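Local coordinates for PKS (Streptomyces albus, PDB 4OQJ), which probably catalyses decarboxylative condensation steps of polyketide chain growth, as the ketosynthase-bearing part of an AT-less type I synthase that makes oxazolomycin, at residues R606-W611 against G666-L671; A620-L625 against I636-T641. All blocks are in the same frame, centred on the assembly; numbering follows the deposited sequence.

Contact 1 (R606-W611 against G666-L671)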
loop_
_atom_site.group_PDB
_atom_site.type_symbol
_atom_site.label_atom_id
_atom_site.label_comp_id
_atom_site.label_asym_id
_atom_site.label_seq_id
_atom_site.Cartn_x
_atom_site.Cartn_y
_atom_site.Cartn_z
ATOM N N ARG A 606 -31.293 21.354 -33.455
ATOM C CA ARG A 606 -30.580 22.051 -32.388
ATOM C C ARG A 606 -30.573 21.237 -31.084
ATOM O O ARG A 606 -29.602 21.270 -30.331
ATOM C CB ARG A 606 -31.195 23.428 -32.138
ATOM C CG ARG A 606 -31.129 24.393 -33.323
ATOM C CD ARG A 606 -29.761 24.422 -33.994
ATOM N NE ARG A 606 -28.710 24.913 -33.105
ATOM C CZ ARG A 606 -27.431 24.543 -33.163
ATOM N NH1 ARG A 606 -27.011 23.647 -34.053
ATOM N NH2 ARG A 606 -26.565 25.065 -32.309
ATOM N N ALA A 607 -31.646 20.505 -30.811
ATOM C CA ALA A 607 -31.686 19.698 -29.599
ATOM C C ALA A 607 -30.651 18.577 -29.717
ATOM O O ALA A 607 -29.940 18.283 -28.761
ATOM C CB ALA A 607 -33.078 19.135 -29.365
ATOM N N LEU A 608 -30.550 17.978 -30.899
ATOM C CA LEU A 608 -29.555 16.941 -31.135
ATOM C C LEU A 608 -28.160 17.498 -30.933
ATOM O O LEU A 608 -27.307 16.829 -30.352
ATOM C CB LEU A 608 -29.666 16.366 -32.545
ATOM C CG LEU A 608 -30.915 15.544 -32.872
ATOM C CD1 LEU A 608 -30.945 15.255 -34.366
ATOM C CD2 LEU A 608 -30.951 14.252 -32.071
ATOM N N ALA A 609 -27.931 18.718 -31.431
ATOM C CA ALA A 609 -26.617 19.354 -31.334
ATOM C C ALA A 609 -26.249 19.574 -29.874
ATOM O O ALA A 609 -25.125 19.274 -29.458
ATOM C CB ALA A 609 -26.592 20.670 -32.091
ATOM N N GLY A 610 -27.211 20.081 -29.105
ATOM C CA GLY A 610 -27.044 20.269 -27.670
ATOM C C GLY A 610 -26.743 18.978 -26.916
ATOM O O GLY A 610 -26.177 19.004 -25.822
ATOM N N TRP A 611 -27.120 17.845 -27.496
ATOM C CA TRP A 611 -26.843 16.539 -26.896
ATOM C C TRP A 611 -25.565 15.934 -27.465
ATOM O O TRP A 611 -25.254 14.760 -27.225
ATOM C CB TRP A 611 -28.030 15.603 -27.117
ATOM C CG TRP A 611 -29.224 15.971 -26.298
ATOM C CD1 TRP A 611 -29.229 16.545 -25.059
ATOM C CD2 TRP A 611 -30.591 15.809 -26.667
ATOM N NE1 TRP A 611 -30.520 16.744 -24.634
ATOM C CE2 TRP A 611 -31.377 16.295 -25.603
ATOM C CE3 TRP A 611 -31.234 15.301 -27.804
ATOM C CZ2 TRP A 611 -32.770 16.293 -25.637
ATOM C CZ3 TRP A 611 -32.615 15.295 -27.834
ATOM C CH2 TRP A 611 -33.367 15.784 -26.753
ATOM N N GLY A 666 -35.751 7.453 -31.157
ATOM C CA GLY A 666 -35.392 6.596 -32.274
ATOM C C GLY A 666 -34.388 7.249 -33.202
ATOM O O GLY A 666 -33.514 6.581 -33.766
ATOM N N LEU A 667 -34.529 8.562 -33.361
ATOM C CA LEU A 667 -33.601 9.375 -34.139
ATOM C C LEU A 667 -32.203 9.344 -33.524
ATOM O O LEU A 667 -31.211 9.069 -34.207
ATOM C CB LEU A 667 -34.131 10.808 -34.212
ATOM C CG LEU A 667 -33.350 11.881 -34.954
ATOM C CD1 LEU A 667 -32.944 11.423 -36.333
ATOM C CD2 LEU A 667 -34.224 13.124 -35.052
ATOM N N ILE A 668 -32.130 9.632 -32.227
ATOM C CA ILE A 668 -30.863 9.593 -31.503
ATOM C C ILE A 668 -30.237 8.213 -31.627
ATOM O O ILE A 668 -29.038 8.080 -31.865
ATOM C CB ILE A 668 -31.049 9.928 -30.017
ATOM C CG1 ILE A 668 -31.517 11.375 -29.868
ATOM C CG2 ILE A 668 -29.752 9.707 -29.242
ATOM C CD1 ILE A 668 -31.920 11.739 -28.454
ATOM N N GLY A 669 -31.052 7.189 -31.421
ATOM C CA GLY A 669 -30.595 5.815 -31.536
ATOM C C GLY A 669 -30.018 5.508 -32.905
ATOM O O GLY A 669 -28.950 4.915 -33.011
ATOM N N ARG A 670 -30.701 5.936 -33.964
ATOM C CA ARG A 670 -30.227 5.667 -35.319
ATOM C C ARG A 670 -28.879 6.345 -35.543
ATOM O O ARG A 670 -27.953 5.734 -36.075
ATOM C CB ARG A 670 -31.250 6.141 -36.366
ATOM C CG ARG A 670 -31.448 5.193 -37.544
ATOM C CD ARG A 670 -30.224 5.151 -38.443
ATOM N N LEU A 671 -28.757 7.602 -35.128
ATOM C CA LEU A 671 -27.506 8.332 -35.302
ATOM C C LEU A 671 -26.385 7.698 -34.468
ATOM O O LEU A 671 -25.270 7.474 -34.954
ATOM C CB LEU A 671 -27.688 9.801 -34.916
ATOM C CG LEU A 671 -28.655 10.613 -35.791
ATOM C CD1 LEU A 671 -28.913 11.980 -35.187
ATOM C CD2 LEU A 671 -28.127 10.751 -37.204
#
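The first torsions of L608 and I668 place CG (chi1 -68°) and CG1 (chi1 -65°) beside the backbone N, anti to the carbonyl carbon. The CB of L608 already faces helix 660-673; the CB of I668 points to one side, and the end of its chain comes nearer. The two side chains slide past each other in opposite directions, with L608 CD2 lying 3.7 Å from I668 CG1. The other L608 methyl works separately. CD1 touches two leucines one turn apart, 4.0 Å from L667 CD2 and 3.9 Å from L671 CD1, and both of these side chains cross L608 at about a right angle. W611 adds the six-membered part of its indole: CZ3 comes 3.7 Å from I668 CD1, the methyl meeting the ring obliquely. F683 of helix 680-684 meets the tryptophan edge-to-face and also packs on I668, while V649 of strand 648-650 backs L667. Contact across the pair is entirely apolar, and its touching residues are mostly buried. With axes 11.7 Å apart at closest approach and crossing at -55°, this is oblique helix-helix packing through branched aliphatic side chains and one indole, joining helices 594-610 and 660-673 in the mainly helical lobe beyond the linker-like strand-and-helix region 465-539, perhaps a remnant of an acyltransferase domain.

Contact 2 (A620-L625 against I636-T641)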
loop_
_atom_site.group_PDB
_atom_site.type_symbol
_atom_site.label_atom_id
_atom_site.label_comp_id
_atom_site.label_asym_id
_atom_site.label_seq_id
_atom_site.Cartn_x
_atom_site.Cartn_y
_atom_site.Cartn_z
ATOM N N ALA A 620 -31.597 20.446 -48.579
ATOM C CA ALA A 620 -31.356 20.422 -50.023
ATOM C C ALA A 620 -32.329 21.285 -50.835
ATOM O O ALA A 620 -32.002 21.708 -51.943
ATOM C CB ALA A 620 -31.402 18.992 -50.515
ATOM N N ASP A 621 -33.509 21.554 -50.276
ATOM C CA ASP A 621 -34.564 22.286 -50.974
ATOM C C ASP A 621 -35.099 23.443 -50.120
ATOM O O ASP A 621 -35.991 23.252 -49.290
ATOM C CB ASP A 621 -35.705 21.334 -51.343
ATOM C CG ASP A 621 -36.864 22.042 -52.031
ATOM O OD1 ASP A 621 -36.649 23.131 -52.610
ATOM O OD2 ASP A 621 -37.993 21.508 -51.995
ATOM N N ARG A 622 -34.568 24.642 -50.347
ATOM C CA ARG A 622 -34.842 25.792 -49.487
ATOM C C ARG A 622 -35.714 26.854 -50.164
ATOM O O ARG A 622 -35.798 27.988 -49.687
ATOM C CB ARG A 622 -33.521 26.431 -49.045
ATOM C CG ARG A 622 -32.468 25.420 -48.593
ATOM C CD ARG A 622 -31.261 26.108 -47.982
ATOM N NE ARG A 622 -30.199 25.161 -47.653
ATOM C CZ ARG A 622 -29.097 25.482 -46.985
ATOM N NH1 ARG A 622 -28.913 26.725 -46.559
ATOM N NH2 ARG A 622 -28.181 24.559 -46.730
ATOM N N THR A 623 -36.363 26.487 -51.264
ATOM C CA THR A 623 -37.072 27.464 -52.100
ATOM C C THR A 623 -38.215 28.158 -51.355
ATOM O O THR A 623 -38.199 29.376 -51.185
ATOM C CB THR A 623 -37.639 26.800 -53.368
ATOM O OG1 THR A 623 -38.539 25.748 -52.999
ATOM C CG2 THR A 623 -36.517 26.227 -54.220
ATOM N N GLU A 624 -39.189 27.375 -50.898
ATOM C CA GLU A 624 -40.377 27.913 -50.238
ATOM C C GLU A 624 -40.159 28.246 -48.754
ATOM O O GLU A 624 -41.107 28.192 -47.965
ATOM C CB GLU A 624 -41.535 26.918 -50.367
ATOM N N LEU A 625 -38.926 28.592 -48.383
ATOM C CA LEU A 625 -38.610 28.977 -47.005
ATOM C C LEU A 625 -38.411 30.486 -46.890
ATOM O O LEU A 625 -37.819 31.100 -47.782
ATOM C CB LEU A 625 -37.347 28.269 -46.506
ATOM C CG LEU A 625 -37.385 26.760 -46.250
ATOM C CD1 LEU A 625 -36.021 26.285 -45.776
ATOM C CD2 LEU A 625 -38.461 26.389 -45.238
ATOM N N ILE A 636 -26.224 27.684 -38.639
ATOM C CA ILE A 636 -25.764 26.349 -38.248
ATOM C C ILE A 636 -24.961 25.700 -39.371
ATOM O O ILE A 636 -24.557 24.548 -39.266
ATOM C CB ILE A 636 -26.942 25.411 -37.872
ATOM C CG1 ILE A 636 -27.838 25.127 -39.087
ATOM C CG2 ILE A 636 -27.741 26.004 -36.723
ATOM C CD1 ILE A 636 -28.861 24.021 -38.856
ATOM N N GLY A 637 -24.767 26.433 -40.458
ATOM C CA GLY A 637 -23.992 25.944 -41.580
ATOM C C GLY A 637 -24.554 24.672 -42.171
ATOM O O GLY A 637 -23.838 23.683 -42.320
ATOM N N ALA A 638 -25.838 24.691 -42.507
ATOM C CA ALA A 638 -26.472 23.530 -43.113
ATOM C C ALA A 638 -25.933 23.319 -44.520
ATOM O O ALA A 638 -25.821 24.258 -45.296
ATOM C CB ALA A 638 -27.985 23.696 -43.143
ATOM N N GLN A 639 -25.602 22.079 -44.844
ATOM C CA GLN A 639 -25.122 21.748 -46.174
ATOM C C GLN A 639 -26.281 21.696 -47.182
ATOM O O GLN A 639 -27.443 21.533 -46.803
ATOM C CB GLN A 639 -24.364 20.418 -46.123
ATOM C CG GLN A 639 -23.160 20.462 -45.174
ATOM C CD GLN A 639 -22.517 19.105 -44.956
ATOM O OE1 GLN A 639 -22.851 18.128 -45.631
ATOM N NE2 GLN A 639 -21.585 19.037 -44.003
ATOM N N HIS A 640 -25.964 21.861 -48.466
ATOM C CA HIS A 640 -26.968 21.760 -49.521
ATOM C C HIS A 640 -27.045 20.338 -50.074
ATOM O O HIS A 640 -28.012 19.979 -50.752
ATOM C CB HIS A 640 -26.667 22.762 -50.634
ATOM C CG HIS A 640 -26.849 24.185 -50.208
ATOM N ND1 HIS A 640 -25.844 24.916 -49.610
ATOM C CD2 HIS A 640 -27.931 24.997 -50.252
ATOM C CE1 HIS A 640 -26.295 26.123 -49.324
ATOM N NE2 HIS A 640 -27.557 26.201 -49.702
ATOM N N THR A 641 -26.028 19.535 -49.774
ATOM C CA THR A 641 -26.056 18.107 -50.084
ATOM C C THR A 641 -24.935 17.358 -49.350
ATOM O O THR A 641 -24.057 17.976 -48.746
ATOM C CB THR A 641 -25.942 17.855 -51.604
ATOM O OG1 THR A 641 -25.374 16.560 -51.832
ATOM C CG2 THR A 641 -25.077 18.918 -52.280
HETATM O O HOH W 1 -29.680 20.321 -53.672
#
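The stack between R622 and H640 dominates this surface contact: the guanidinium lies flat on the imidazole, centres 3.6 Å apart and planes only 12° from parallel. H640 NE2 sits over the middle of the guanidinium, 3.2 Å from R622 CZ, and is not hydrogen-bonded to NH1 or NH2. A positive charge this close would probably disfavour protonation of the ring, which also touches a crystal neighbour. From CG to NE the chain of R622 is extended, NE anti to CB (chi3 -175°), and NE itself is tied to A619 O.

Across the two segments the hydrogen bonds come from R622 NH2, which holds A638 O at 2.8 Å and, more weakly, Q639 O at 3.1 Å. A638 O lies in the guanidinium plane, although NH2 stands 71° out of the carbonyl plane. The arginine thus bridges the loops at the two ends of helix 627-635: a type I turn, R622 to L625, leads into the helix, and a Schellman motif with G637 at positive phi ends it.

A620 adds weaker contacts: its CA makes a C-H...O contact of 3.5 Å with H640 O, and one water spans A620 O at 3.2 Å and, weakly, H640 O at 3.4 Å.

How the contacts relate
Helix 594-610 connects the two contacts, whose centres are 19 Å apart. R606, in the segment of contact 1, packs its NH1 3.6 Å from CG2 of I636 in contact 2, while Y602 and F598, further back along the same helix, touch I636 and L625. In sequence, contact 2 falls wholly within the 54 residues that separate the segments of contact 1. Contact 1 is buried and contact 2 lies at the surface. Their centres lie about 30 and 48 Å from the centre of the chain, on the same side of it, and neither includes S292 or K294 of the potassium site.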